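Long-range contacts in oxysterol-binding protein homolog 1 (PDB 5H28), which transfers sterols and other lipids between membranes through the cytosol, its ankyrin-repeat part targeting it to the nucleus-vacuole junction by interacting with Nvj1: residues A[177-182]-A[208-213]; A[189-194]-A[220-225]; A[156-161]-A[199-204]. All coordinates share one frame; numbering follows the deposited sequence.

All three contacts lie in the C-terminal half of the ankyrin-repeat part of the protein and join successive loops and helices around the predicted third repeat. Along the chain their first segments come in the order contact 3, contact 1, contact 2, and their second segments follow in the same order. The centre of contact 1 is about 10 Å from that of contact 2, while contact 3 lies about 14 Å from each. Helices 189-196 and 199-207, within the predicted third repeat, tie them together: Phe193 of contact 2 packs on Met201 of contact 3, and Ala210 of contact 1 meets Leu190 of contact 2. All three belong to the ankyrin region, which targets the protein by interacting with Nvj1.

Contact 1 (A[177-182]-A[208-213]); sequences DINGMD and HGADPF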
loop_
_atom_site.group_PDB
_atom_site.type_symbol
_atom_site.label_atom_id
_atom_site.label_comp_id
_atom_site.label_asym_id
_atom_site.label_seq_id
_atom_site.Cartn_x
_atom_site.Cartn_y
_atom_site.Cartn_z
ATOM N N ASP A 177 -8.305 0.162 -6.709
ATOM C CA ASP A 177 -8.231 0.581 -8.102
ATOM C C ASP A 177 -9.131 1.788 -8.322
ATOM O O ASP A 177 -10.357 1.675 -8.292
ATOM C CB ASP A 177 -8.656 -0.574 -9.012
ATOM C CG ASP A 177 -8.542 -0.235 -10.486
ATOM O OD1 ASP A 177 -8.028 0.852 -10.825
ATOM O OD2 ASP A 177 -8.968 -1.069 -11.311
ATOM N N ILE A 178 -8.511 2.940 -8.546
ATOM C CA ILE A 178 -9.248 4.177 -8.762
ATOM C C ILE A 178 -10.159 4.052 -9.985
ATOM O O ILE A 178 -11.168 4.746 -10.089
ATOM C CB ILE A 178 -8.267 5.374 -8.931
ATOM C CG1 ILE A 178 -9.029 6.698 -8.865
ATOM C CG2 ILE A 178 -7.500 5.250 -10.242
ATOM C CD1 ILE A 178 -8.121 7.911 -8.822
ATOM N N ASN A 179 -9.812 3.149 -10.897
ATOM C CA ASN A 179 -10.607 2.937 -12.102
ATOM C C ASN A 179 -11.576 1.767 -12.019
ATOM O O ASN A 179 -12.296 1.481 -12.976
ATOM C CB ASN A 179 -9.684 2.747 -13.305
ATOM C CG ASN A 179 -8.942 4.011 -13.655
ATOM O OD1 ASN A 179 -9.554 5.052 -13.886
ATOM N ND2 ASN A 179 -7.615 3.934 -13.693
ATOM N N GLY A 180 -11.602 1.095 -10.874
ATOM C CA GLY A 180 -12.493 -0.035 -10.713
ATOM C C GLY A 180 -13.846 0.336 -10.142
ATOM O O GLY A 180 -14.043 1.440 -9.637
ATOM N N MET A 181 -14.788 -0.595 -10.229
ATOM C CA MET A 181 -16.130 -0.373 -9.711
ATOM C C MET A 181 -16.135 -0.601 -8.209
ATOM O O MET A 181 -15.610 -1.605 -7.720
ATOM C CB MET A 181 -17.113 -1.330 -10.381
ATOM C CG MET A 181 -17.110 -1.238 -11.893
ATOM S SD MET A 181 -18.217 -2.429 -12.661
ATOM C CE MET A 181 -17.143 -3.853 -12.761
ATOM N N ASP A 182 -16.718 0.335 -7.471
ATOM C CA ASP A 182 -16.790 0.211 -6.022
ATOM C C ASP A 182 -17.616 -1.032 -5.688
ATOM O O ASP A 182 -18.663 -1.267 -6.290
ATOM C CB ASP A 182 -17.453 1.446 -5.424
ATOM C CG ASP A 182 -17.578 1.360 -3.923
ATOM O OD1 ASP A 182 -16.609 1.709 -3.221
ATOM O OD2 ASP A 182 -18.643 0.929 -3.445
ATOM N N HIS A 208 -4.296 11.632 -10.428
ATOM C CA HIS A 208 -3.928 10.509 -9.576
ATOM C C HIS A 208 -4.227 9.138 -10.172
ATOM O O HIS A 208 -4.364 8.155 -9.444
ATOM C CB HIS A 208 -4.586 10.638 -8.201
ATOM C CG HIS A 208 -3.952 11.678 -7.333
ATOM N ND1 HIS A 208 -4.155 13.027 -7.521
ATOM C CD2 HIS A 208 -3.069 11.568 -6.312
ATOM C CE1 HIS A 208 -3.422 13.704 -6.654
ATOM N NE2 HIS A 208 -2.754 12.843 -5.909
ATOM N N GLY A 209 -4.338 9.070 -11.495
ATOM C CA GLY A 209 -4.571 7.788 -12.134
ATOM C C GLY A 209 -5.904 7.512 -12.798
ATOM O O GLY A 209 -6.014 6.547 -13.553
ATOM N N ALA A 210 -6.919 8.330 -12.532
ATOM C CA ALA A 210 -8.224 8.103 -13.146
ATOM C C ALA A 210 -8.077 8.135 -14.663
ATOM O O ALA A 210 -7.467 9.048 -15.216
ATOM C CB ALA A 210 -9.216 9.160 -12.687
ATOM N N ASP A 211 -8.648 7.133 -15.326
ATOM C CA ASP A 211 -8.573 7.002 -16.779
ATOM C C ASP A 211 -9.864 7.429 -17.489
ATOM O O ASP A 211 -10.934 6.888 -17.220
ATOM C CB ASP A 211 -8.223 5.545 -17.117
ATOM C CG ASP A 211 -8.288 5.241 -18.604
ATOM O OD1 ASP A 211 -8.158 6.174 -19.421
ATOM O OD2 ASP A 211 -8.454 4.053 -18.952
ATOM N N PRO A 212 -9.778 8.412 -18.407
ATOM C CA PRO A 212 -10.959 8.888 -19.138
ATOM C C PRO A 212 -11.519 7.866 -20.130
ATOM O O PRO A 212 -12.610 8.046 -20.673
ATOM C CB PRO A 212 -10.453 10.155 -19.825
ATOM C CG PRO A 212 -9.016 9.821 -20.109
ATOM C CD PRO A 212 -8.576 9.169 -18.808
ATOM N N PHE A 213 -10.768 6.791 -20.355
ATOM C CA PHE A 213 -11.182 5.735 -21.276
ATOM C C PHE A 213 -11.966 4.637 -20.567
ATOM O O PHE A 213 -12.545 3.767 -21.209
ATOM C CB PHE A 213 -9.955 5.103 -21.939
ATOM C CG PHE A 213 -9.316 5.962 -22.987
ATOM C CD1 PHE A 213 -9.845 6.022 -24.272
ATOM C CD2 PHE A 213 -8.182 6.708 -22.694
ATOM C CE1 PHE A 213 -9.247 6.812 -25.252
ATOM C CE2 PHE A 213 -7.576 7.499 -23.664
ATOM C CZ PHE A 213 -8.110 7.552 -24.946
HETATM O O HOH W 1 -12.003 6.114 -14.564
#
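Asn179 reaches across to the backbone of Gly209, Ala210 and Asp211 and holds it with both ends of its amide. Its CB points toward that chain, and with CG anti to the carbonyl carbon (chi1 -68°) the amide carbon comes 3.6 Å from Asp211 N. Beyond it the two branches part. Asn179 OD1 accepts a nearly straight hydrogen bond from Asp211 N at 2.7 Å, the donor tilted a little from the carbonyl plane of the amide, and the same oxygen touches Ala210 CA at 3.4 Å. A water donates to Asn179 OD1 as well and, with its other hydrogen, to Asp211 O, so this buried oxygen is gripped twice. Asn179 ND2 donates to Gly209 O at 3.1 Å, approaching from above the plane of that carbonyl. An alanine here would probably leave Asp211 N and Gly209 O without their side-chain mates and take from the water one of its two acceptors.

Asn179 is itself positioned by a type I turn from Asp177 to Gly180, in which Asp177 OD1 accepts from Asn179 N (2.9 Å) as an Asx turn. Next to the amide, Ile178 lays CG2 against Gly209 C at 3.8 Å and CD1 near Ala210 CB. Gly209, with phi 111°, is the C-prime residue of a Schellman motif ending helix 199-207; a CB there would be jammed against the carbonyl O of His208 and would come close to Ile178 CG2. Asp211 OD1 makes a second Asx turn by accepting from Phe213 N. Both segments are loops: 177-182 joins helix 172-175 to helix 189-196, while 208-213 leaves helix 199-207, whose Leu205 touches both Ile178 and Ala210.

Contact 2 (A[189-194]-A[220-225]); sequences VLHEFV and KLPIEL
His191 is the histidine of a TVLH sequence, a variant of the TPLH motif that starts the first helix of an ankyrin repeat, and its ring packs on Pro222, within an LPIEL sequence resembling the same motif further along the chain. Pro222 CG sits over one face of the imidazole, 3.7 Å from the ring centroid and only 17° off the normal, a CH-pi contact displaced toward the rim. The CD of the same proline comes to 3.4 Å from His191 NE2. With His191 CG anti to the carbonyl carbon (chi1 -55°), the ring starts out on the side of helix 189-196 where Pro222 lies. His191 NE2 hydrogen-bonds to Lys214 O, a bond to the loop ahead of the kind histidines of this motif make, while Lys220 O lies in the ring plane at its edge.

In an ankyrin stack such a contact is consistent with a following, degenerate repeat packing on helix 189-196. Leu190 crosses Pro222 at about a right angle, its CD2 3.9 Å from Pro222 CG. One turn further on, Val194 CG1 meets Pro222 O at 3.4 Å and also Leu225 CB. Leu225 points back toward the helix, with CD1 against His191 CB at 3.5 Å. A water donates to both Val194 O (2.8 Å) and Leu225 O (2.9 Å), bridging the two backbones. On the 220-225 side, Glu224 OE1 accepts from Leu221 N, closing the turn around Pro222; Leu250 of helix 241-256 covers both Val194 and Pro222.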
loop_
_atom_site.group_PDB
_atom_site.type_symbol
_atom_site.label_atom_id
_atom_site.label_comp_id
_atom_site.label_asym_id
_atom_site.label_seq_id
_atom_site.Cartn_x
_atom_site.Cartn_y
_atom_site.Cartn_z
ATOM N N VAL A 189 -15.411 6.272 -9.448
ATOM C CA VAL A 189 -15.254 7.617 -8.918
ATOM C C VAL A 189 -15.190 8.800 -9.883
ATOM O O VAL A 189 -15.876 9.798 -9.666
ATOM C CB VAL A 189 -14.068 7.657 -7.916
ATOM C CG1 VAL A 189 -12.748 7.502 -8.638
ATOM C CG2 VAL A 189 -14.120 8.942 -7.100
ATOM N N LEU A 190 -14.393 8.716 -10.942
ATOM C CA LEU A 190 -14.326 9.839 -11.874
ATOM C C LEU A 190 -15.714 10.136 -12.438
ATOM O O LEU A 190 -16.154 11.287 -12.447
ATOM C CB LEU A 190 -13.340 9.552 -13.018
ATOM C CG LEU A 190 -13.212 10.654 -14.079
ATOM C CD1 LEU A 190 -12.951 12.004 -13.408
ATOM C CD2 LEU A 190 -12.090 10.297 -15.058
ATOM N N HIS A 191 -16.403 9.094 -12.895
ATOM C CA HIS A 191 -17.740 9.252 -13.456
ATOM C C HIS A 191 -18.678 9.956 -12.482
ATOM O O HIS A 191 -19.433 10.852 -12.870
ATOM C CB HIS A 191 -18.317 7.887 -13.829
ATOM C CG HIS A 191 -17.440 7.098 -14.751
ATOM N ND1 HIS A 191 -16.165 6.706 -14.404
ATOM C CD2 HIS A 191 -17.651 6.633 -16.005
ATOM C CE1 HIS A 191 -15.627 6.032 -15.407
ATOM N NE2 HIS A 191 -16.508 5.974 -16.390
ATOM N N GLU A 192 -18.623 9.559 -11.215
ATOM C CA GLU A 192 -19.485 10.163 -10.215
ATOM C C GLU A 192 -19.220 11.649 -10.044
ATOM O O GLU A 192 -20.154 12.422 -9.870
ATOM C CB GLU A 192 -19.342 9.440 -8.877
ATOM C CG GLU A 192 -19.838 8.005 -8.928
ATOM C CD GLU A 192 -21.216 7.899 -9.557
ATOM O OE1 GLU A 192 -22.160 8.525 -9.032
ATOM O OE2 GLU A 192 -21.360 7.192 -10.576
ATOM N N PHE A 193 -17.961 12.068 -10.113
ATOM C CA PHE A 193 -17.682 13.487 -9.957
ATOM C C PHE A 193 -17.938 14.290 -11.222
ATOM O O PHE A 193 -18.107 15.505 -11.166
ATOM C CB PHE A 193 -16.274 13.694 -9.401
ATOM C CG PHE A 193 -16.207 13.490 -7.919
ATOM C CD1 PHE A 193 -16.641 14.489 -7.048
ATOM C CD2 PHE A 193 -15.798 12.272 -7.388
ATOM C CE1 PHE A 193 -16.675 14.276 -5.677
ATOM C CE2 PHE A 193 -15.829 12.046 -6.013
ATOM C CZ PHE A 193 -16.269 13.052 -5.154
ATOM N N VAL A 194 -17.985 13.612 -12.363
ATOM C CA VAL A 194 -18.312 14.298 -13.604
ATOM C C VAL A 194 -19.803 14.644 -13.481
ATOM O O VAL A 194 -20.227 15.763 -13.790
ATOM C CB VAL A 194 -18.074 13.388 -14.830
ATOM C CG1 VAL A 194 -18.734 13.988 -16.062
ATOM C CG2 VAL A 194 -16.581 13.244 -15.080
ATOM N N LYS A 220 -20.704 3.558 -19.569
ATOM C CA LYS A 220 -20.472 4.952 -19.926
ATOM C C LYS A 220 -19.065 5.477 -19.670
ATOM O O LYS A 220 -18.426 5.134 -18.670
ATOM C CB LYS A 220 -21.463 5.849 -19.179
ATOM C CG LYS A 220 -22.879 5.773 -19.705
ATOM C CD LYS A 220 -22.982 6.486 -21.041
ATOM C CE LYS A 220 -24.293 6.179 -21.733
ATOM N NZ LYS A 220 -24.380 4.731 -22.057
ATOM N N LEU A 221 -18.590 6.307 -20.593
ATOM C CA LEU A 221 -17.287 6.944 -20.467
ATOM C C LEU A 221 -17.550 8.228 -19.694
ATOM O O LEU A 221 -18.660 8.759 -19.735
ATOM C CB LEU A 221 -16.720 7.316 -21.839
ATOM C CG LEU A 221 -16.315 6.212 -22.817
ATOM C CD1 LEU A 221 -16.008 6.829 -24.173
ATOM C CD2 LEU A 221 -15.105 5.466 -22.277
ATOM N N PRO A 222 -16.544 8.745 -18.978
ATOM C CA PRO A 222 -16.749 9.984 -18.225
ATOM C C PRO A 222 -17.280 11.129 -19.099
ATOM O O PRO A 222 -18.171 11.875 -18.687
ATOM C CB PRO A 222 -15.358 10.283 -17.671
ATOM C CG PRO A 222 -14.788 8.915 -17.449
ATOM C CD PRO A 222 -15.214 8.170 -18.700
ATOM N N ILE A 223 -16.749 11.258 -20.313
ATOM C CA ILE A 223 -17.165 12.332 -21.210
ATOM C C ILE A 223 -18.643 12.262 -21.605
ATOM O O ILE A 223 -19.270 13.286 -21.885
ATOM C CB ILE A 223 -16.286 12.347 -22.489
ATOM C CG1 ILE A 223 -16.503 13.650 -23.262
ATOM C CG2 ILE A 223 -16.623 11.152 -23.371
ATOM C CD1 ILE A 223 -15.504 13.865 -24.379
ATOM N N GLU A 224 -19.202 11.058 -21.614
ATOM C CA GLU A 224 -20.599 10.884 -21.986
ATOM C C GLU A 224 -21.543 11.268 -20.852
ATOM O O GLU A 224 -22.760 11.275 -21.024
ATOM C CB GLU A 224 -20.842 9.434 -22.418
ATOM C CG GLU A 224 -19.903 8.981 -23.526
ATOM C CD GLU A 224 -20.096 7.526 -23.906
ATOM O OE1 GLU A 224 -20.170 6.675 -22.994
ATOM O OE2 GLU A 224 -20.160 7.232 -25.120
ATOM N N LEU A 225 -20.977 11.600 -19.695
ATOM C CA LEU A 225 -21.772 11.989 -18.535
ATOM C C LEU A 225 -21.807 13.504 -18.354
ATOM O O LEU A 225 -22.404 14.021 -17.404
ATOM C CB LEU A 225 -21.225 11.304 -17.281
ATOM C CG LEU A 225 -21.323 9.774 -17.330
ATOM C CD1 LEU A 225 -20.670 9.174 -16.092
ATOM C CD2 LEU A 225 -22.786 9.353 -17.422
HETATM O O HOH W 2 -22.284 16.315 -15.664
#

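Contact 3 (A[156-161]-A[199-204]); sequences NNRDFG and VIMCRW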
loop_
_atom_site.group_PDB
_atom_site.type_symbol
_atom_site.label_atom_id
_atom_site.label_comp_id
_atom_site.label_asym_id
_atom_site.label_seq_id
_atom_site.Cartn_x
_atom_site.Cartn_y
_atom_site.Cartn_z
ATOM N N ASN A 156 -16.328 11.492 -0.716
ATOM C CA ASN A 156 -17.666 12.039 -0.537
ATOM C C ASN A 156 -17.703 13.231 0.406
ATOM O O ASN A 156 -18.573 14.091 0.283
ATOM C CB ASN A 156 -18.640 10.963 -0.067
ATOM C CG ASN A 156 -19.064 10.054 -1.193
ATOM O OD1 ASN A 156 -19.274 10.508 -2.318
ATOM N ND2 ASN A 156 -19.198 8.768 -0.902
ATOM N N ASN A 157 -16.767 13.289 1.347
ATOM C CA ASN A 157 -16.715 14.425 2.256
ATOM C C ASN A 157 -15.727 15.444 1.695
ATOM O O ASN A 157 -15.476 16.483 2.303
ATOM C CB ASN A 157 -16.303 13.990 3.666
ATOM C CG ASN A 157 -17.421 13.276 4.404
ATOM O OD1 ASN A 157 -18.602 13.483 4.114
ATOM N ND2 ASN A 157 -17.056 12.449 5.375
ATOM N N ARG A 158 -15.179 15.126 0.524
ATOM C CA ARG A 158 -14.229 15.985 -0.180
ATOM C C ARG A 158 -13.058 16.376 0.712
ATOM O O ARG A 158 -12.730 17.555 0.855
ATOM C CB ARG A 158 -14.944 17.237 -0.703
ATOM C CG ARG A 158 -14.290 17.873 -1.921
ATOM C CD ARG A 158 -15.185 18.980 -2.475
ATOM N NE ARG A 158 -14.739 19.498 -3.768
ATOM C CZ ARG A 158 -13.906 20.522 -3.931
ATOM N NH1 ARG A 158 -13.413 21.160 -2.879
ATOM N NH2 ARG A 158 -13.571 20.913 -5.154
ATOM N N ASP A 159 -12.432 15.365 1.301
ATOM C CA ASP A 159 -11.293 15.550 2.193
ATOM C C ASP A 159 -10.019 15.203 1.423
ATOM O O ASP A 159 -9.598 14.043 1.391
ATOM C CB ASP A 159 -11.440 14.622 3.400
ATOM C CG ASP A 159 -10.351 14.817 4.432
ATOM O OD1 ASP A 159 -9.292 15.380 4.096
ATOM O OD2 ASP A 159 -10.557 14.386 5.585
ATOM N N PHE A 160 -9.402 16.206 0.807
ATOM C CA PHE A 160 -8.189 15.978 0.029
ATOM C C PHE A 160 -7.010 15.484 0.856
ATOM O O PHE A 160 -6.180 14.732 0.357
ATOM C CB PHE A 160 -7.812 17.246 -0.744
ATOM C CG PHE A 160 -8.723 17.533 -1.906
ATOM C CD1 PHE A 160 -8.736 16.698 -3.020
ATOM C CD2 PHE A 160 -9.583 18.624 -1.878
ATOM C CE1 PHE A 160 -9.595 16.944 -4.089
ATOM C CE2 PHE A 160 -10.447 18.881 -2.940
ATOM C CZ PHE A 160 -10.453 18.038 -4.049
ATOM N N GLY A 161 -6.929 15.899 2.116
ATOM C CA GLY A 161 -5.843 15.428 2.955
ATOM C C GLY A 161 -5.952 13.922 3.127
ATOM O O GLY A 161 -4.977 13.189 2.972
ATOM N N VAL A 199 -15.446 20.007 -10.898
ATOM C CA VAL A 199 -14.274 19.974 -11.773
ATOM C C VAL A 199 -12.940 19.836 -11.045
ATOM O O VAL A 199 -12.046 19.131 -11.517
ATOM C CB VAL A 199 -14.229 21.220 -12.685
ATOM C CG1 VAL A 199 -13.080 21.099 -13.677
ATOM C CG2 VAL A 199 -15.547 21.359 -13.437
ATOM N N ILE A 200 -12.794 20.496 -9.903
ATOM C CA ILE A 200 -11.550 20.396 -9.154
ATOM C C ILE A 200 -11.296 18.945 -8.753
ATOM O O ILE A 200 -10.178 18.446 -8.900
ATOM C CB ILE A 200 -11.571 21.296 -7.896
ATOM C CG1 ILE A 200 -11.524 22.766 -8.323
ATOM C CG2 ILE A 200 -10.394 20.964 -6.984
ATOM C CD1 ILE A 200 -11.541 23.742 -7.170
ATOM N N MET A 201 -12.325 18.260 -8.261
ATOM C CA MET A 201 -12.146 16.866 -7.876
ATOM C C MET A 201 -11.828 16.022 -9.106
ATOM O O MET A 201 -10.998 15.115 -9.041
ATOM C CB MET A 201 -13.394 16.317 -7.182
ATOM C CG MET A 201 -13.273 14.842 -6.778
ATOM S SD MET A 201 -11.905 14.494 -5.640
ATOM C CE MET A 201 -12.633 15.034 -4.105
ATOM N N CYS A 202 -12.489 16.310 -10.224
ATOM C CA CYS A 202 -12.219 15.558 -11.447
ATOM C C CYS A 202 -10.746 15.708 -11.825
ATOM O O CYS A 202 -10.084 14.722 -12.142
ATOM C CB CYS A 202 -13.105 16.045 -12.598
ATOM S SG CYS A 202 -14.837 15.540 -12.481
ATOM N N ARG A 203 -10.234 16.938 -11.782
ATOM C CA ARG A 203 -8.834 17.194 -12.115
ATOM C C ARG A 203 -7.914 16.424 -11.173
ATOM O O ARG A 203 -6.927 15.829 -11.608
ATOM C CB ARG A 203 -8.521 18.691 -12.021
ATOM C CG ARG A 203 -9.189 19.552 -13.079
ATOM C CD ARG A 203 -8.883 21.028 -12.840
ATOM N NE ARG A 203 -9.611 21.903 -13.759
ATOM C CZ ARG A 203 -9.334 22.035 -15.051
ATOM N NH1 ARG A 203 -8.334 21.353 -15.593
ATOM N NH2 ARG A 203 -10.067 22.840 -15.807
ATOM N N TRP A 204 -8.242 16.430 -9.884
ATOM C CA TRP A 204 -7.437 15.730 -8.885
ATOM C C TRP A 204 -7.414 14.232 -9.178
ATOM O O TRP A 204 -6.367 13.590 -9.132
ATOM C CB TRP A 204 -8.009 15.964 -7.483
ATOM C CG TRP A 204 -7.094 15.515 -6.372
ATOM C CD1 TRP A 204 -6.166 16.274 -5.713
ATOM C CD2 TRP A 204 -7.012 14.202 -5.802
ATOM N NE1 TRP A 204 -5.516 15.517 -4.769
ATOM C CE2 TRP A 204 -6.013 14.240 -4.803
ATOM C CE3 TRP A 204 -7.684 12.996 -6.041
ATOM C CZ2 TRP A 204 -5.670 13.116 -4.041
ATOM C CZ3 TRP A 204 -7.341 11.878 -5.283
ATOM C CH2 TRP A 204 -6.343 11.949 -4.295
#
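Arg158 NE forms a salt bridge with Asp198 OD2, while the edge of the same guanidinium faces Ile200, Arg158 NH2 lying 3.4 Å from Ile200 CB. Asp198 also serves the other segment, its OD1 accepting from Met201 N in the first turn of helix 199-207. Here the turn between helices 130-156 and 160-167 meets a helix of the predicted third ankyrin repeat. Arg158 has positive phi (53°), as the first residue to leave helical angles after helix 130-156, in a Schellman motif, and its chain runs extended from CG to NE. Phe160 CE2 lies over one face of the guanidinium, 3.7 Å above the plane.

Phe160 fills the middle of the contact. Its edge is turned to the face of Trp204, an edge-to-face pair in which the centroids of the Phe160 ring and the five-membered ring of Trp204 are 4.9 Å apart and the planes at 51°. Met201 folds back on itself, bent at chi2 and chi3, and brings CE to 3.6 Å from Phe160 CE1; Met201 SD, 4.8 Å from the centroid of the Phe160 ring, makes an oblique Met-aromatic contact. The same methyl also touches the aliphatic part of Arg158, Met201 CE lying 3.9 Å from Arg158 CG. Asp159, the N-cap of helix 160-167, accepts from His162 N through OD1. Trp204 NE1 donates to Glu164 OE2, and Phe160 CE1 approaches the same indole at Trp204 CG, 3.7 Å away.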